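Local coordinates for protein Hpr(Ser) kinase (Coxiella burnetii, PDB 3TQF) that probably binds ATP through a P-loop and, like its relatives, phosphorylates the carrier protein HPr on a serine and removes that phosphate again, at residues 30-33 against 34-38; 76-80 against 81-85; 120-124 against 125-129; 143-146 against 147-151. One frame throughout, in Å; residues are numbered along the deposited sequence.

In the fold
The four contacts follow one another along the chain without overlap, each made by neighbouring residues of a helix, a strand-to-helix junction or a hairpin. Contact 1 lies on helix 29-38, behind the phosphate site. Contact 2, centred about 11 Å from it, packs Ile-78, Val-80 and Phe-84 on Leu-34 and Ile-37; contact 4, on helix 141-165 with its centre about 13 Å away, brings Ile-145 against Leu-32 and Leu-36. Contact 3, a hairpin end, sits on the opposite side of the chain's centre from contacts 1 and 2, about 25 Å from contact 1 between centres. Contacts 1, 2 and 4 also meet neighbouring subunits, so helix 29-38, next to the phosphate, also lies at a subunit interface.

Contact 1 (30-33 against 34-38); sequences SELS and LALID. With PO4 (phosphate ion), chain C.
Ser-30 and Leu-34 meet through the backbone: Ser-30 O accepts from Leu-34 N at 3.2 Å, while Ser-30 N donates to phosphate O4 at 2.9 Å. The phosphate, probably from the crystallisation liquor, is also held by the amides of Asn-26, Gly-28 and Lys-29, consistent with a P-loop (Walker A) whose helix, 29-38, begins one residue earlier. Glu-31 gives its O to Ala-35 N (3.1 Å); its side chain, bent at chi2 (90°), brings OE1 near phosphate O3, two acceptors and not a bonded pair, while OE2 is in a salt bridge with Arg-139 of the second subunit. Leu-32 accepts from Leu-36 N through its O (2.9 Å), and its CG and CD1 meet CD1 of Leu-36 at an oblique crossing, CG standing 3.9 Å from that CD1. Ser-33 ends the series: Ser-33 O receives Ile-37 N at 2.8 Å, nearly in line with the carbonyl bond. CG1 of Ile-37 lies alongside the same oxygen. Around the helix, Leu-32 rests on helix 141-165, Leu-36 on strand 10-14, Leu-34 on strand 69-72 and helix 80-84, and Ala-35 also reaches Leu-143 of the second subunit.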
loop_
_atom_site.group_PDB
_atom_site.type_symbol
_atom_site.label_atom_id
_atom_site.label_comp_id
_atom_site.label_asym_id
_atom_site.label_seq_id
_atom_site.Cartn_x
_atom_site.Cartn_y
_atom_site.Cartn_z
ATOM N N SER A 30 12.729 7.922 0.816
ATOM C CA SER A 30 12.392 8.451 -0.512
ATOM C C SER A 30 11.175 7.740 -1.105
ATOM O O SER A 30 10.372 8.347 -1.811
ATOM C CB SER A 30 13.584 8.327 -1.464
ATOM O OG SER A 30 14.598 9.270 -1.139
ATOM N N GLU A 31 11.045 6.453 -0.803
ATOM C CA GLU A 31 9.881 5.681 -1.194
ATOM C C GLU A 31 8.641 6.179 -0.458
ATOM O O GLU A 31 7.548 6.178 -1.009
ATOM C CB GLU A 31 10.112 4.196 -0.920
ATOM C CG GLU A 31 11.119 3.526 -1.861
ATOM C CD GLU A 31 12.572 3.585 -1.369
ATOM O OE1 GLU A 31 13.006 4.628 -0.839
ATOM O OE2 GLU A 31 13.291 2.575 -1.533
ATOM N N LEU A 32 8.816 6.613 0.785
ATOM C CA LEU A 32 7.719 7.196 1.556
ATOM C C LEU A 32 7.257 8.521 0.959
ATOM O O LEU A 32 6.052 8.780 0.884
ATOM C CB LEU A 32 8.121 7.394 3.018
ATOM C CG LEU A 32 7.098 8.051 3.949
ATOM C CD1 LEU A 32 5.757 7.344 3.871
ATOM C CD2 LEU A 32 7.626 8.069 5.382
ATOM N N SER A 33 8.206 9.359 0.540
ATOM C CA SER A 33 7.868 10.625 -0.114
ATOM C C SER A 33 6.997 10.366 -1.336
ATOM O O SER A 33 5.919 10.936 -1.458
ATOM C CB SER A 33 9.125 11.398 -0.524
ATOM O OG SER A 33 9.791 11.943 0.605
ATOM N N LEU A 34 7.458 9.481 -2.215
ATOM C CA LEU A 34 6.712 9.125 -3.417
ATOM C C LEU A 34 5.287 8.695 -3.076
ATOM O O LEU A 34 4.328 9.205 -3.651
ATOM C CB LEU A 34 7.425 8.004 -4.188
ATOM C CG LEU A 34 6.914 7.711 -5.611
ATOM C CD1 LEU A 34 7.092 8.917 -6.514
ATOM C CD2 LEU A 34 7.612 6.494 -6.211
ATOM N N ALA A 35 5.150 7.769 -2.132
ATOM C CA ALA A 35 3.834 7.272 -1.722
ATOM C C ALA A 35 2.940 8.398 -1.198
ATOM O O ALA A 35 1.758 8.456 -1.528
ATOM C CB ALA A 35 3.978 6.182 -0.682
ATOM N N LEU A 36 3.510 9.297 -0.399
ATOM C CA LEU A 36 2.770 10.457 0.086
ATOM C C LEU A 36 2.348 11.390 -1.055
ATOM O O LEU A 36 1.238 11.923 -1.032
ATOM C CB LEU A 36 3.586 11.214 1.133
ATOM C CG LEU A 36 3.702 10.500 2.486
ATOM C CD1 LEU A 36 4.796 11.121 3.326
ATOM C CD2 LEU A 36 2.380 10.530 3.232
ATOM N N ILE A 37 3.214 11.576 -2.054
ATOM C CA ILE A 37 2.846 12.355 -3.248
ATOM C C ILE A 37 1.648 11.706 -3.950
ATOM O O ILE A 37 0.744 12.396 -4.414
ATOM C CB ILE A 37 4.013 12.481 -4.287
ATOM C CG1 ILE A 37 5.273 13.107 -3.676
ATOM C CG2 ILE A 37 3.575 13.312 -5.494
ATOM C CD1 ILE A 37 5.029 14.388 -2.919
ATOM N N ASP A 38 1.657 10.375 -4.009
ATOM C CA ASP A 38 0.606 9.591 -4.663
ATOM C C ASP A 38 -0.725 9.695 -3.928
ATOM O O ASP A 38 -1.779 9.541 -4.533
ATOM C CB ASP A 38 1.041 8.122 -4.769
ATOM C CG ASP A 38 0.055 7.266 -5.545
ATOM O OD1 ASP A 38 -0.222 7.579 -6.723
ATOM O OD2 ASP A 38 -0.436 6.268 -4.976
HETATM P P PO4 C . 15.967 5.793 1.803
HETATM O O1 PO4 C . 15.425 5.797 3.208
HETATM O O2 PO4 C . 17.479 5.818 1.843
HETATM O O3 PO4 C . 15.474 4.551 1.097
HETATM O O4 PO4 C . 15.456 7.005 1.066
#

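Contact 2 (76-80 against 81-85); sequences GIIDV and PKLFG
The ring of Phe-84 turns an edge to Val-80, whose carbonyl O lies in the ring plane, 3.5 Å from CD2. CD2 is also the ring atom nearest the Val-80 side chain, meeting CG1 at 4.0 Å. CG of Phe-84 stands beside its own backbone N (chi1 -61°), which brings the ring's edge alongside Val-80, one turn earlier. The carboxylate of Asp-79 is the other flat group: its OD1 reaches the N-H of Lys-82 in a straight but weak bond of 3.4 Å, and it also lies close to CD of Pro-81, whose ring crosses the Asp-79 side chain at about a right angle. CB of Lys-82 packs against CG of Asp-79 at 3.6 Å, whereas NZ of Lys-82 stays 6.3 Å from OD2 of Asp-79, not in contact.

Asp-79 is the N-cap of helix 80-84, which follows strand 76-79 directly; the junction turns on Asp-79, the centre of an inverse gamma turn. Its side chain reaches the helix because CG is anti to the backbone N (chi1 -172°). The first helical bonds run from Leu-83 N to Asp-79 O at 3.2 Å and from Phe-84 N to Val-80 O at 2.7 Å; Leu-83 N also makes a weak bond to Val-80 O. Gly-85 leaves the helix with positive phi. On the strand side, CG2 of Ile-78 meets CD1 of Leu-83 at 4.0 Å, the two side chains crossing at about a right angle. Val-80 and Phe-84 both lean on Ile-37 of helix 29-38, and Leu-83 O accepts from Arg-150 of the second subunit.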
loop_
_atom_site.group_PDB
_atom_site.type_symbol
_atom_site.label_atom_id
_atom_site.label_comp_id
_atom_site.label_asym_id
_atom_site.label_seq_id
_atom_site.Cartn_x
_atom_site.Cartn_y
_atom_site.Cartn_z
ATOM N N GLY A 76 15.794 5.369 -10.029
ATOM C CA GLY A 76 16.696 6.470 -10.368
ATOM C C GLY A 76 16.041 7.801 -10.049
ATOM O O GLY A 76 15.333 7.926 -9.059
ATOM N N ILE A 77 16.265 8.794 -10.897
ATOM C CA ILE A 77 15.665 10.109 -10.713
ATOM C C ILE A 77 14.198 10.107 -11.143
ATOM O O ILE A 77 13.826 9.436 -12.106
ATOM C CB ILE A 77 16.446 11.185 -11.502
ATOM C CG1 ILE A 77 17.823 11.398 -10.868
ATOM C CG2 ILE A 77 15.690 12.506 -11.536
ATOM C CD1 ILE A 77 17.762 11.979 -9.460
ATOM N N ILE A 78 13.376 10.856 -10.414
ATOM C CA ILE A 78 11.960 10.984 -10.709
ATOM C C ILE A 78 11.601 12.463 -10.808
ATOM O O ILE A 78 11.609 13.172 -9.801
ATOM C CB ILE A 78 11.088 10.346 -9.596
ATOM C CG1 ILE A 78 11.424 8.865 -9.415
ATOM C CG2 ILE A 78 9.603 10.507 -9.913
ATOM C CD1 ILE A 78 10.731 8.230 -8.227
ATOM N N ASP A 79 11.297 12.920 -12.021
ATOM C CA ASP A 79 10.768 14.266 -12.242
ATOM C C ASP A 79 9.326 14.281 -11.746
ATOM O O ASP A 79 8.405 13.986 -12.501
ATOM C CB ASP A 79 10.843 14.629 -13.732
ATOM C CG ASP A 79 10.502 16.091 -14.015
ATOM O OD1 ASP A 79 9.923 16.769 -13.143
ATOM O OD2 ASP A 79 10.814 16.562 -15.132
ATOM N N VAL A 80 9.141 14.617 -10.471
ATOM C CA VAL A 80 7.828 14.535 -9.828
ATOM C C VAL A 80 6.756 15.390 -10.512
ATOM O O VAL A 80 5.639 14.919 -10.699
ATOM C CB VAL A 80 7.901 14.872 -8.312
ATOM C CG1 VAL A 80 6.512 15.058 -7.727
ATOM C CG2 VAL A 80 8.653 13.783 -7.561
ATOM N N PRO A 81 7.085 16.642 -10.881
ATOM C CA PRO A 81 6.136 17.460 -11.639
ATOM C C PRO A 81 5.643 16.805 -12.925
ATOM O O PRO A 81 4.441 16.796 -13.187
ATOM C CB PRO A 81 6.943 18.715 -11.966
ATOM C CG PRO A 81 7.892 18.839 -10.869
ATOM C CD PRO A 81 8.224 17.447 -10.407
ATOM N N LYS A 82 6.563 16.263 -13.715
ATOM C CA LYS A 82 6.203 15.594 -14.959
ATOM C C LYS A 82 5.206 14.456 -14.715
ATOM O O LYS A 82 4.246 14.302 -15.471
ATOM C CB LYS A 82 7.455 15.048 -15.656
ATOM C CG LYS A 82 7.216 14.489 -17.068
ATOM C CD LYS A 82 7.602 15.477 -18.156
ATOM C CE LYS A 82 7.212 14.957 -19.535
ATOM N NZ LYS A 82 7.799 15.776 -20.640
ATOM N N LEU A 83 5.430 13.679 -13.656
ATOM C CA LEU A 83 4.647 12.468 -13.396
ATOM C C LEU A 83 3.404 12.689 -12.536
ATOM O O LEU A 83 2.449 11.926 -12.642
ATOM C CB LEU A 83 5.518 11.390 -12.733
ATOM C CG LEU A 83 6.617 10.713 -13.564
ATOM C CD1 LEU A 83 7.116 9.475 -12.845
ATOM C CD2 LEU A 83 6.141 10.345 -14.954
ATOM N N PHE A 84 3.416 13.705 -11.677
ATOM C CA PHE A 84 2.319 13.917 -10.720
ATOM C C PHE A 84 1.660 15.303 -10.780
ATOM O O PHE A 84 0.755 15.588 -9.995
ATOM C CB PHE A 84 2.822 13.623 -9.304
ATOM C CG PHE A 84 3.285 12.202 -9.118
ATOM C CD1 PHE A 84 2.384 11.205 -8.763
ATOM C CD2 PHE A 84 4.615 11.857 -9.315
ATOM C CE1 PHE A 84 2.803 9.890 -8.602
ATOM C CE2 PHE A 84 5.042 10.542 -9.155
ATOM C CZ PHE A 84 4.135 9.559 -8.798
ATOM N N GLY A 85 2.098 16.149 -11.713
ATOM C CA GLY A 85 1.496 17.467 -11.912
ATOM C C GLY A 85 2.268 18.593 -11.250
ATOM O O GLY A 85 3.055 18.360 -10.331
#

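Contact 3 (120-124 against 125-129); sequences TEIIL and GINVP
Backbone hydrogen bonds join Glu-121 to Val-128 and Ile-123 to Ile-126, the two hydrogen-bonded pairs of an antiparallel hairpin. Glu-121 and Val-128 exchange N-H and O in both directions at 2.8 Å, Glu-121 N to Val-128 O and Val-128 N to Glu-121 O, and both bonds are nearly straight. Nearer the turn, Ile-123 N reaches Ile-126 O at 3.0 Å in the carbonyl plane, whereas Ile-126 N comes to Ile-123 O at 3.1 Å from above the carbonyl plane of Ile-123, 65° out of it, as the chain bends round. The bend is a type I' turn from Ile-123 to Ile-126, with Leu-124 and Gly-125 at its corner, both with positive phi. CA-H...O contacts join the pattern between the pairs: CA of Thr-120 faces Val-128 O, and CA of Ile-122 faces Ile-126 O.

Side-chain contacts divide between the faces of the hairpin. On the face of Ile-123 and Val-128, CD1 of Ile-123 meets CG2 of Val-128 at 3.7 Å; Ile-123 extends CD1 to that spot with chi2 near -173°. On the other face, CG2 of Thr-120 lies 3.6 Å from CB of Asn-127, the two side chains crossing at a slant. Ile-122 runs side by side with Asn-127, its CD1 in van der Waals contact with Asn-127 OD1, and its CG2 also covers CA of Gly-125 at 3.6 Å.

The face of Ile-123 and Val-128 is turned into the protein: Ile-123 packs on Trp-7, Leu-51 and Leu-58, and Val-128 on Leu-58 and Val-95. Strand 126-134 continues the mixed sheet by pairing in parallel with strand 92-102, with strand 117-123 on its other side.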
loop_
_atom_site.group_PDB
_atom_site.type_symbol
_atom_site.label_atom_id
_atom_site.label_comp_id
_atom_site.label_asym_id
_atom_site.label_seq_id
_atom_site.Cartn_x
_atom_site.Cartn_y
_atom_site.Cartn_z
ATOM N N THR A 120 10.958 17.490 21.331
ATOM C CA THR A 120 11.145 18.788 20.679
ATOM C C THR A 120 12.509 18.854 19.994
ATOM O O THR A 120 13.504 18.386 20.539
ATOM C CB THR A 120 11.040 19.946 21.689
ATOM O OG1 THR A 120 9.777 19.890 22.360
ATOM C CG2 THR A 120 11.169 21.287 20.993
ATOM N N GLU A 121 12.530 19.432 18.795
ATOM C CA GLU A 121 13.762 19.722 18.061
ATOM C C GLU A 121 13.986 21.221 18.030
ATOM O O GLU A 121 13.060 21.980 17.742
ATOM C CB GLU A 121 13.652 19.228 16.620
ATOM C CG GLU A 121 13.926 17.751 16.440
ATOM C CD GLU A 121 15.129 17.474 15.578
ATOM O OE1 GLU A 121 16.246 17.880 15.966
ATOM O OE2 GLU A 121 14.954 16.839 14.516
ATOM N N ILE A 122 15.217 21.640 18.312
ATOM C CA ILE A 122 15.600 23.042 18.173
ATOM C C ILE A 122 16.166 23.245 16.772
ATOM O O ILE A 122 17.270 22.798 16.469
ATOM C CB ILE A 122 16.650 23.475 19.223
ATOM C CG1 ILE A 122 16.272 22.981 20.625
ATOM C CG2 ILE A 122 16.798 24.983 19.219
ATOM C CD1 ILE A 122 14.842 23.253 21.015
ATOM N N ILE A 123 15.389 23.900 15.913
ATOM C CA ILE A 123 15.821 24.219 14.556
ATOM C C ILE A 123 15.987 25.736 14.437
ATOM O O ILE A 123 15.010 26.479 14.435
ATOM C CB ILE A 123 14.814 23.702 13.510
ATOM C CG1 ILE A 123 14.447 22.242 13.799
ATOM C CG2 ILE A 123 15.389 23.842 12.109
ATOM C CD1 ILE A 123 13.583 21.590 12.740
ATOM N N LEU A 124 17.233 26.187 14.354
ATOM C CA LEU A 124 17.553 27.612 14.386
ATOM C C LEU A 124 16.860 28.319 15.548
ATOM O O LEU A 124 16.292 29.396 15.381
ATOM C CB LEU A 124 17.195 28.282 13.055
ATOM C CG LEU A 124 17.918 27.723 11.828
ATOM C CD1 LEU A 124 17.471 28.450 10.564
ATOM C CD2 LEU A 124 19.424 27.823 12.011
ATOM N N GLY A 125 16.905 27.692 16.722
ATOM C CA GLY A 125 16.367 28.276 17.945
ATOM C C GLY A 125 14.858 28.237 18.081
ATOM O O GLY A 125 14.310 28.843 18.997
ATOM N N ILE A 126 14.180 27.533 17.181
ATOM C CA ILE A 126 12.727 27.420 17.226
ATOM C C ILE A 126 12.341 25.998 17.631
ATOM O O ILE A 126 12.922 25.034 17.146
ATOM C CB ILE A 126 12.099 27.803 15.867
ATOM C CG1 ILE A 126 12.244 29.313 15.650
ATOM C CG2 ILE A 126 10.635 27.396 15.803
ATOM C CD1 ILE A 126 11.563 29.830 14.400
ATOM N N ASN A 127 11.376 25.884 18.539
ATOM C CA ASN A 127 10.899 24.591 19.002
ATOM C C ASN A 127 9.965 23.992 17.981
ATOM O O ASN A 127 8.854 24.483 17.798
ATOM C CB ASN A 127 10.155 24.720 20.332
ATOM C CG ASN A 127 11.071 25.063 21.483
ATOM O OD1 ASN A 127 12.282 25.179 21.309
ATOM N ND2 ASN A 127 10.499 25.228 22.670
ATOM N N VAL A 128 10.421 22.938 17.313
ATOM C CA VAL A 128 9.579 22.179 16.409
ATOM C C VAL A 128 9.217 20.855 17.088
ATOM O O VAL A 128 10.104 20.123 17.530
ATOM C CB VAL A 128 10.298 21.908 15.082
ATOM C CG1 VAL A 128 9.436 21.037 14.178
ATOM C CG2 VAL A 128 10.649 23.222 14.399
ATOM N N PRO A 129 7.912 20.553 17.200
ATOM C CA PRO A 129 7.514 19.267 17.766
ATOM C C PRO A 129 8.095 18.108 16.970
ATOM O O PRO A 129 8.184 18.185 15.745
ATOM C CB PRO A 129 5.987 19.279 17.654
ATOM C CG PRO A 129 5.606 20.709 17.547
ATOM C CD PRO A 129 6.762 21.440 16.951
#

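Contact 4 (143-146 against 147-151); sequences LLIE and TLVRN
Thr-147 sets its OG1 beside its own backbone N (chi1 -53°), which turns the hydroxyl back along the helix to the carbonyl O of Leu-143. Glu-146 and Arg-150 are matched differently: CG of Glu-146 is anti to its backbone N (chi1 173°), while CG of Arg-150 stands beside its own, and the two side chains run alongside each other in the same direction.

Leu-143 O is gripped twice, by Thr-147 OG1 at 2.6 Å and by Thr-147 N at 2.9 Å, the two donors arriving from opposite faces of the carbonyl plane. The hydroxyl is thereby satisfied within the helix, one turn back, as is common for a threonine in a helix. The regular ladder continues with Leu-148 N to Leu-144 O at 2.8 Å, Val-149 N to Ile-145 O and Arg-150 N to Glu-146 O, the last two both at 3.0 Å.

Glu-146 and Arg-150 touch through their aliphatic parts, CG of Glu-146 lying 3.9 Å from CD of Arg-150, and CG of Arg-150 comes to 3.2 Å from Glu-146 O. Their charged ends do not form a salt bridge: OE2 and NH1 are 4.4 Å apart, and the planes of the two groups stand 82° apart. Each has a stronger partner elsewhere, Glu-146 in His-41 and Arg-39, Arg-150 in Leu-83 O of the third subunit. Loose apolar contacts link Ile-145 to Leu-148 and Val-149.

This part of helix 141-165 packs on the sheet, with Ile-145, Leu-148 and Val-149 on Ile-99 of strand 92-102 and Leu-144 on Phe-133 of strand 126-134, while Thr-147 packs on Leu-34 of the third subunit.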
loop_
_atom_site.group_PDB
_atom_site.type_symbol
_atom_site.label_atom_id
_atom_site.label_comp_id
_atom_site.label_asym_id
_atom_site.label_seq_id
_atom_site.Cartn_x
_atom_site.Cartn_y
_atom_site.Cartn_z
ATOM N N LEU A 143 0.059 5.677 4.880
ATOM C CA LEU A 143 -1.209 5.946 5.549
ATOM C C LEU A 143 -0.969 6.272 7.017
ATOM O O LEU A 143 -1.647 7.121 7.581
ATOM C CB LEU A 143 -2.155 4.750 5.418
ATOM C CG LEU A 143 -3.519 4.873 6.100
ATOM C CD1 LEU A 143 -4.374 5.918 5.421
ATOM C CD2 LEU A 143 -4.220 3.532 6.110
ATOM N N LEU A 144 -0.002 5.598 7.630
ATOM C CA LEU A 144 0.289 5.808 9.039
ATOM C C LEU A 144 0.841 7.201 9.284
ATOM O O LEU A 144 0.407 7.896 10.200
ATOM C CB LEU A 144 1.269 4.746 9.549
ATOM C CG LEU A 144 0.779 3.291 9.479
ATOM C CD1 LEU A 144 1.754 2.369 10.186
ATOM C CD2 LEU A 144 -0.609 3.151 10.060
ATOM N N ILE A 145 1.786 7.609 8.446
ATOM C CA ILE A 145 2.397 8.932 8.538
ATOM C C ILE A 145 1.392 10.034 8.216
ATOM O O ILE A 145 1.383 11.073 8.864
ATOM C CB ILE A 145 3.613 9.034 7.602
ATOM C CG1 ILE A 145 4.733 8.113 8.096
ATOM C CG2 ILE A 145 4.119 10.478 7.508
ATOM C CD1 ILE A 145 5.383 8.564 9.385
ATOM N N GLU A 146 0.540 9.808 7.226
ATOM C CA GLU A 146 -0.531 10.761 6.920
ATOM C C GLU A 146 -1.472 10.921 8.106
ATOM O O GLU A 146 -1.881 12.028 8.434
ATOM C CB GLU A 146 -1.325 10.314 5.688
ATOM C CG GLU A 146 -2.565 11.158 5.402
ATOM C CD GLU A 146 -3.382 10.614 4.257
ATOM O OE1 GLU A 146 -3.020 10.856 3.091
ATOM O OE2 GLU A 146 -4.392 9.939 4.521
ATOM N N THR A 147 -1.815 9.805 8.737
ATOM C CA THR A 147 -2.707 9.808 9.895
ATOM C C THR A 147 -2.044 10.472 11.103
ATOM O O THR A 147 -2.692 11.218 11.836
ATOM C CB THR A 147 -3.142 8.379 10.258
ATOM O OG1 THR A 147 -3.688 7.744 9.097
ATOM C CG2 THR A 147 -4.190 8.395 11.352
ATOM N N LEU A 148 -0.754 10.202 11.293
ATOM C CA LEU A 148 0.026 10.827 12.361
ATOM C C LEU A 148 0.041 12.342 12.227
ATOM O O LEU A 148 -0.044 13.057 13.228
ATOM C CB LEU A 148 1.463 10.321 12.327
ATOM C CG LEU A 148 2.368 10.732 13.483
ATOM C CD1 LEU A 148 2.027 9.946 14.741
ATOM C CD2 LEU A 148 3.817 10.522 13.095
ATOM N N VAL A 149 0.160 12.825 10.991
ATOM C CA VAL A 149 0.271 14.259 10.719
ATOM C C VAL A 149 -1.069 14.951 10.895
ATOM O O VAL A 149 -1.132 16.042 11.442
ATOM C CB VAL A 149 0.818 14.533 9.294
ATOM C CG1 VAL A 149 0.761 16.016 8.963
ATOM C CG2 VAL A 149 2.246 14.018 9.164
ATOM N N ARG A 150 -2.139 14.313 10.433
ATOM C CA ARG A 150 -3.492 14.865 10.574
ATOM C C ARG A 150 -3.900 14.942 12.040
ATOM O O ARG A 150 -4.550 15.898 12.455
ATOM C CB ARG A 150 -4.502 14.029 9.784
ATOM C CG ARG A 150 -4.295 14.089 8.274
ATOM C CD ARG A 150 -5.166 13.094 7.555
ATOM N NE ARG A 150 -6.574 13.459 7.657
ATOM C CZ ARG A 150 -7.593 12.611 7.569
ATOM N NH1 ARG A 150 -7.391 11.310 7.380
ATOM N NH2 ARG A 150 -8.831 13.068 7.681
ATOM N N ASN A 151 -3.513 13.933 12.815
ATOM C CA ASN A 151 -3.732 13.941 14.261
ATOM C C ASN A 151 -2.968 15.064 14.928
ATOM O O ASN A 151 -3.472 15.697 15.856
ATOM C CB ASN A 151 -3.320 12.602 14.899
ATOM C CG ASN A 151 -4.497 11.679 15.143
ATOM O OD1 ASN A 151 -5.542 11.800 14.512
ATOM N ND2 ASN A 151 -4.331 10.751 16.071
#